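Local coordinates for protein polycyclic ketone monooxygenase (Myceliophthora thermophila, PDB 5MQ6) that uses FAD and NADPH to insert a single oxygen atom next to the carbonyl of ketones, especially polycyclic ones, giving esters or lactones, at residues 561-566 / 649-654. Numbering follows the deposited sequence.
Sequences DRVDGD and FDISSR
Asp566 and Arg654 meet through both backbone and side chain. The amide N of Arg654 donates to the carbonyl O of Asp566 over 2.8 Å, nearly straight at 169°. Beyond that bond Arg654 forms a side-on salt bridge with Asp566: its NE reaches Asp566 OD1 at 2.7 Å and its NH2 reaches Asp566 OD2 at 3.1 Å, each oxygen using its syn lone pair. The two flat groups are 30° apart, close to coplanar. Arg654 bends at chi3 (62°), which swings NE round to face the acid. Its NH1 is taken by the carbonyl of Arg193, the Asp566 amide donates to Glu560 OE1, and Arg217 adds a long, weak ion pair to OD1.

A water links the turn to Ser653. It donates to Ser653 OG at 2.8 Å and also lies in hydrogen-bonding range of the carbonyls of Val563 and Gly565; the same OG bonds the C-terminal carboxylate of Ala655. There is one apolar side-chain contact: Val563 CG1 rests 3.8 Å from Ile651 CG2.

Helix 541-562 ends here in a Schellman motif, Gly565 N bonding Glu560 O and Asp564 N, at the positive-phi C-prime residue, bonding Asp561 O. The Arg654-Asp566 backbone bond carries the antiparallel pairing of Ser652 with Leu568 one step further. An alanine in place of Arg654 would probably leave the Asp566 carboxylate without its two-pronged mate and freer to turn, although the backbone bond could remain. At this surface site, remote from both cofactors, paired charge and backbone bonding, alongside one apolar contact, tie the end of the C-terminal strand to the helix-to-strand turn.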
loop_
_atom_site.group_PDB
_atom_site.type_symbol
_atom_site.label_atom_id
_atom_site.label_comp_id
_atom_site.label_asym_id
_atom_site.label_seq_id
_atom_site.Cartn_x
_atom_site.Cartn_y
_atom_site.Cartn_z
ATOM N N ASP A 561 -17.978 17.192 20.438
ATOM C CA ASP A 561 -18.837 18.343 20.555
ATOM C C ASP A 561 -20.148 17.953 21.285
ATOM O O ASP A 561 -20.626 18.674 22.136
ATOM C CB ASP A 561 -19.205 18.919 19.239
ATOM C CG ASP A 561 -18.090 19.739 18.576
ATOM O OD1 ASP A 561 -17.113 20.207 19.217
ATOM O OD2 ASP A 561 -18.231 19.960 17.352
ATOM N N ARG A 562 -20.708 16.821 20.968
ATOM C CA ARG A 562 -21.921 16.392 21.629
ATOM C C ARG A 562 -21.805 16.174 23.127
ATOM O O ARG A 562 -22.745 16.526 23.848
ATOM C CB ARG A 562 -22.509 15.183 20.951
ATOM C CG ARG A 562 -23.221 15.535 19.651
ATOM C CD ARG A 562 -23.749 14.331 18.953
ATOM N NE ARG A 562 -24.618 13.500 19.805
ATOM C CZ ARG A 562 -25.207 12.401 19.385
ATOM N NH1 ARG A 562 -25.033 11.940 18.162
ATOM N NH2 ARG A 562 -25.957 11.732 20.194
ATOM N N VAL A 563 -20.670 15.637 23.620
ATOM C CA VAL A 563 -20.469 15.508 25.093
ATOM C C VAL A 563 -19.742 16.670 25.763
ATOM O O VAL A 563 -19.362 16.609 26.966
ATOM C CB VAL A 563 -19.710 14.214 25.355
ATOM C CG1 VAL A 563 -20.448 13.037 24.738
ATOM C CG2 VAL A 563 -18.240 14.288 24.878
ATOM N N ASP A 564 -19.507 17.733 25.014
ATOM C CA ASP A 564 -18.666 18.841 25.448
ATOM C C ASP A 564 -17.274 18.415 26.005
ATOM O O ASP A 564 -16.831 18.813 27.104
ATOM C CB ASP A 564 -19.388 19.715 26.488
ATOM C CG ASP A 564 -18.680 20.985 26.746
ATOM O OD1 ASP A 564 -17.900 21.507 25.900
ATOM O OD2 ASP A 564 -18.876 21.485 27.842
ATOM N N GLY A 565 -16.585 17.672 25.166
ATOM C CA GLY A 565 -15.192 17.249 25.387
ATOM C C GLY A 565 -15.171 15.913 26.145
ATOM O O GLY A 565 -15.905 15.704 27.144
ATOM N N ASP A 566 -14.299 15.024 25.655
ATOM C CA ASP A 566 -13.978 13.773 26.312
ATOM C C ASP A 566 -15.016 12.723 26.144
ATOM O O ASP A 566 -15.625 12.226 27.105
ATOM C CB ASP A 566 -13.525 13.977 27.780
ATOM C CG ASP A 566 -12.658 12.833 28.297
ATOM O OD1 ASP A 566 -12.267 11.869 27.578
ATOM O OD2 ASP A 566 -12.361 12.919 29.512
ATOM N N PHE A 649 -23.581 4.630 16.530
ATOM C CA PHE A 649 -22.581 4.747 17.607
ATOM C C PHE A 649 -23.230 4.938 18.975
ATOM O O PHE A 649 -24.176 5.683 19.147
ATOM C CB PHE A 649 -21.641 5.919 17.380
ATOM C CG PHE A 649 -20.601 5.699 16.338
ATOM C CD1 PHE A 649 -19.390 5.082 16.652
ATOM C CD2 PHE A 649 -20.807 6.118 15.063
ATOM C CE1 PHE A 649 -18.410 4.889 15.658
ATOM C CE2 PHE A 649 -19.837 5.921 14.040
ATOM C CZ PHE A 649 -18.617 5.303 14.368
ATOM N N ASP A 650 -22.691 4.256 19.963
ATOM C CA ASP A 650 -22.949 4.540 21.347
ATOM C C ASP A 650 -21.986 5.686 21.723
ATOM O O ASP A 650 -20.761 5.542 21.617
ATOM C CB ASP A 650 -22.693 3.261 22.133
ATOM C CG ASP A 650 -23.044 3.383 23.642
ATOM O OD1 ASP A 650 -22.771 4.455 24.329
ATOM O OD2 ASP A 650 -23.569 2.353 24.139
ATOM N N ILE A 651 -22.532 6.816 22.132
ATOM C CA ILE A 651 -21.755 8.020 22.529
ATOM C C ILE A 651 -22.052 8.225 24.006
ATOM O O ILE A 651 -23.196 8.114 24.441
ATOM C CB ILE A 651 -22.302 9.268 21.791
ATOM C CG1 ILE A 651 -22.204 9.149 20.287
ATOM C CG2 ILE A 651 -21.636 10.523 22.187
ATOM C CD1 ILE A 651 -20.815 8.967 19.739
ATOM N N SER A 652 -21.056 8.588 24.751
ATOM C CA SER A 652 -21.197 8.852 26.192
ATOM C C SER A 652 -19.969 9.598 26.623
ATOM O O SER A 652 -19.055 9.833 25.810
ATOM C CB SER A 652 -21.354 7.583 26.993
ATOM O OG SER A 652 -20.148 6.828 26.900
ATOM N N SER A 653 -19.934 10.028 27.877
ATOM C CA SER A 653 -18.796 10.746 28.365
ATOM C C SER A 653 -17.772 9.724 28.804
ATOM O O SER A 653 -18.124 8.817 29.506
ATOM C CB SER A 653 -19.134 11.541 29.556
ATOM O OG SER A 653 -17.989 12.283 29.837
ATOM N N ARG A 654 -16.528 9.907 28.444
ATOM C CA ARG A 654 -15.479 8.974 28.848
ATOM C C ARG A 654 -15.170 9.216 30.332
ATOM O O ARG A 654 -14.856 8.293 31.053
ATOM C CB ARG A 654 -14.189 9.179 28.022
ATOM C CG ARG A 654 -13.147 8.047 28.216
ATOM C CD ARG A 654 -11.727 8.441 27.774
ATOM N NE ARG A 654 -11.317 9.555 28.608
ATOM C CZ ARG A 654 -10.833 9.456 29.813
ATOM N NH1 ARG A 654 -10.586 8.299 30.365
ATOM N NH2 ARG A 654 -10.616 10.537 30.474
HETATM O O HOH W 1 -17.903 14.681 28.439
#